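Phosphoserine aminotransferase (Bacillus alcalophilus, PDB 1W23) catalyses the pyridoxal-phosphate-dependent, reversible transamination between phosphoserine and 3-phosphohydroxypyruvate, the second step of serine biosynthesis from 3-phosphoglycerate. Local coordinates at residues Leu78-Asn86 with Val217-Tyr226. Residues are numbered along the deposited sequence; the frame is centred on the assembly and turned at random.
Sequences LQFTMLPMN and VEQVPTMLQY
Tyr226 fits as a knob into the hole formed by Gln79, Met82, Leu83 and Asn86 on helix 75-87, and here the packing is tight. A tyrosine suits the place because its ring packs against the Met82 side chain and the Asn86 amide, the latter's plane turned 53° from the ring, while its hydroxyl, OH, donates to Gln79 OE1 at 2.6 Å, at the ring edge. Gln79 reaches it through a chain bent at chi2 (-56°). In one of its two conformers Met82 lays CE over one ring face, 3.9 Å from the centroid, a CH-pi contact beside which SD makes an oblique Met-aromatic approach; CG anti to the backbone N (chi1 -166°) and an extended, unbranched chain carry the methyl there. Asn86 offers both a donor and an acceptor: ND2 gives a nearly straight bond to Leu224 O (2.8 Å) and another to Met82 O (2.9 Å), while OD1 accepts from Tyr226 N (3.0 Å), above the carbonyl plane. A leucine in place of Asn86 would probably leave Leu224 O and Tyr226 N without these partners and the start of helix 226-231 less firmly fixed. In this class-V aminotransferase, a fold-type I pyridoxal-phosphate enzyme, the contact joins the helix whose Phe80 touches the cofactor to the loop entering helix 226-231, at the dimer interface; Pro221 packs on Thr81 of the second subunit. Buried Leu224 meets Met85, whose SD in the conformer modelled here lies 3.9 Å from CD1 of the leucine. Toward Val217 and Val220, both partly exposed, packing is looser: Val217 CG2 comes to 3.8 Å from Asn86 OD1, Val220 CG2 to 3.6 Å from Met85 O. Between these valines a type II turn carries Glu218 and Gln219 into solvent.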
# COMPACT_ATOMS: atom_id res chain seq x y z
N LEU A 78 4.35 -9.47 3.05
CA LEU A 78 3.45 -10.26 2.25
C LEU A 78 4.19 -11.16 1.31
O LEU A 78 3.72 -12.27 0.98
CB LEU A 78 2.44 -9.37 1.49
CG LEU A 78 1.30 -10.14 0.83
CD1 LEU A 78 0.40 -10.89 1.81
CD2 LEU A 78 0.47 -9.18 -0.02
N GLN A 79 5.38 -10.75 0.82
CA GLN A 79 6.19 -11.62 -0.02
C GLN A 79 6.65 -12.86 0.73
O GLN A 79 6.83 -13.90 0.07
CB GLN A 79 7.41 -10.84 -0.57
CG GLN A 79 7.01 -9.68 -1.48
CD GLN A 79 6.13 -10.20 -2.62
OE1 GLN A 79 6.60 -11.07 -3.38
NE2 GLN A 79 4.92 -9.71 -2.72
N PHE A 80 6.82 -12.80 2.03
CA PHE A 80 7.18 -14.00 2.78
C PHE A 80 6.20 -15.13 2.57
O PHE A 80 6.60 -16.30 2.56
CB PHE A 80 7.26 -13.72 4.28
CG PHE A 80 8.33 -12.72 4.73
CD1 PHE A 80 8.21 -12.16 5.98
CD2 PHE A 80 9.43 -12.40 3.95
CE1 PHE A 80 9.18 -11.29 6.47
CE2 PHE A 80 10.40 -11.54 4.43
CZ PHE A 80 10.29 -11.03 5.69
N THR A 81 4.91 -14.83 2.42
CA THR A 81 3.90 -15.87 2.12
C THR A 81 3.64 -16.00 0.62
O THR A 81 3.45 -17.13 0.11
CB THR A 81 2.62 -15.64 2.93
OG1 THR A 81 1.80 -16.84 2.80
CG2 THR A 81 1.78 -14.47 2.53
N MET A 82 3.65 -14.92 -0.18
CA MET A 82 3.35 -15.04 -1.59
C MET A 82 4.35 -15.91 -2.30
O MET A 82 4.00 -16.68 -3.18
CB MET A 82 3.20 -13.61 -2.16
CG MET A 82 2.58 -13.55 -3.51
SD MET A 82 2.29 -11.85 -4.00
CE MET A 82 1.84 -11.97 -5.71
N LEU A 83 5.63 -15.82 -1.92
CA LEU A 83 6.67 -16.63 -2.58
C LEU A 83 6.40 -18.11 -2.44
O LEU A 83 6.23 -18.82 -3.46
CB LEU A 83 8.05 -16.21 -2.07
CG LEU A 83 9.19 -17.30 -2.28
CD1 LEU A 83 9.52 -17.39 -3.72
CD2 LEU A 83 10.40 -17.02 -1.40
N PRO A 84 6.27 -18.68 -1.22
CA PRO A 84 5.96 -20.13 -1.15
C PRO A 84 4.59 -20.46 -1.70
O PRO A 84 4.40 -21.54 -2.25
CB PRO A 84 6.13 -20.43 0.34
CG PRO A 84 5.96 -19.09 1.05
CD PRO A 84 6.60 -18.14 0.10
N MET A 85 3.61 -19.56 -1.59
CA MET A 85 2.30 -19.88 -2.20
C MET A 85 2.40 -20.15 -3.69
O MET A 85 1.68 -20.94 -4.24
CB MET A 85 1.31 -18.71 -2.16
CG MET A 85 0.64 -18.59 -0.83
SD MET A 85 -0.52 -17.22 -0.88
CE MET A 85 -1.15 -17.30 0.79
N ASN A 86 3.33 -19.49 -4.37
CA ASN A 86 3.51 -19.66 -5.79
C ASN A 86 4.51 -20.72 -6.16
O ASN A 86 4.30 -21.36 -7.18
CB ASN A 86 3.88 -18.31 -6.45
CG ASN A 86 2.71 -17.37 -6.59
OD1 ASN A 86 2.15 -17.21 -7.69
ND2 ASN A 86 2.29 -16.73 -5.48
N VAL A 217 -1.04 -20.85 -10.84
CA VAL A 217 -1.01 -21.78 -9.73
C VAL A 217 -2.45 -21.93 -9.26
O VAL A 217 -3.04 -20.94 -8.76
CB VAL A 217 -0.09 -21.24 -8.61
CG1 VAL A 217 0.32 -22.40 -7.73
CG2 VAL A 217 1.12 -20.56 -9.27
N GLU A 218 -2.84 -23.18 -9.47
CA GLU A 218 -4.15 -23.72 -9.18
C GLU A 218 -4.38 -23.43 -7.70
O GLU A 218 -3.44 -23.71 -6.93
CB GLU A 218 -4.24 -25.21 -9.58
N GLN A 219 -5.55 -22.86 -7.48
CA GLN A 219 -6.02 -22.75 -6.11
C GLN A 219 -5.43 -21.56 -5.35
O GLN A 219 -5.78 -21.38 -4.17
CB GLN A 219 -5.70 -24.02 -5.31
N VAL A 220 -4.59 -20.76 -5.97
CA VAL A 220 -4.12 -19.55 -5.27
C VAL A 220 -5.04 -18.37 -5.58
O VAL A 220 -5.35 -18.17 -6.76
CB VAL A 220 -2.66 -19.27 -5.67
CG1 VAL A 220 -2.18 -17.94 -5.10
CG2 VAL A 220 -1.76 -20.43 -5.19
N PRO A 221 -5.49 -17.59 -4.59
CA PRO A 221 -6.33 -16.42 -4.86
C PRO A 221 -5.71 -15.52 -5.92
O PRO A 221 -4.48 -15.33 -5.98
CB PRO A 221 -6.36 -15.72 -3.55
CG PRO A 221 -6.31 -16.87 -2.57
CD PRO A 221 -5.27 -17.79 -3.16
N THR A 222 -6.57 -14.84 -6.70
CA THR A 222 -6.14 -14.01 -7.81
C THR A 222 -5.06 -13.01 -7.41
O THR A 222 -4.01 -12.86 -8.10
CB THR A 222 -7.39 -13.27 -8.37
OG1 THR A 222 -8.41 -14.22 -8.69
CG2 THR A 222 -6.97 -12.56 -9.64
N MET A 223 -5.29 -12.27 -6.34
CA MET A 223 -4.37 -11.19 -5.93
C MET A 223 -3.04 -11.77 -5.46
O MET A 223 -2.06 -11.00 -5.41
CB MET A 223 -4.96 -10.35 -4.79
CG MET A 223 -5.90 -9.23 -5.23
SD MET A 223 -5.05 -7.92 -6.15
CE MET A 223 -4.08 -7.13 -4.88
N LEU A 224 -2.96 -13.05 -5.11
CA LEU A 224 -1.77 -13.68 -4.55
C LEU A 224 -0.96 -14.45 -5.58
O LEU A 224 0.07 -15.03 -5.20
CB LEU A 224 -2.10 -14.53 -3.33
CG LEU A 224 -2.61 -13.69 -2.13
CD1 LEU A 224 -3.34 -14.54 -1.13
CD2 LEU A 224 -1.41 -12.98 -1.50
N GLN A 225 -1.38 -14.46 -6.83
CA GLN A 225 -0.61 -15.04 -7.95
C GLN A 225 0.34 -14.05 -8.54
O GLN A 225 -0.11 -12.98 -8.95
CB GLN A 225 -1.55 -15.56 -9.07
CG GLN A 225 -2.49 -16.62 -8.61
CD GLN A 225 -3.10 -17.39 -9.70
OE1 GLN A 225 -2.72 -17.23 -10.86
NE2 GLN A 225 -4.01 -18.21 -9.28
N TYR A 226 1.62 -14.38 -8.65
CA TYR A 226 2.49 -13.47 -9.42
C TYR A 226 1.98 -13.30 -10.86
O TYR A 226 2.09 -12.20 -11.42
CB TYR A 226 3.97 -13.89 -9.44
CG TYR A 226 4.59 -13.79 -8.08
CD1 TYR A 226 4.83 -14.90 -7.30
CD2 TYR A 226 4.93 -12.56 -7.53
CE1 TYR A 226 5.39 -14.80 -6.04
CE2 TYR A 226 5.47 -12.45 -6.26
CZ TYR A 226 5.71 -13.59 -5.50
OH TYR A 226 6.23 -13.53 -4.26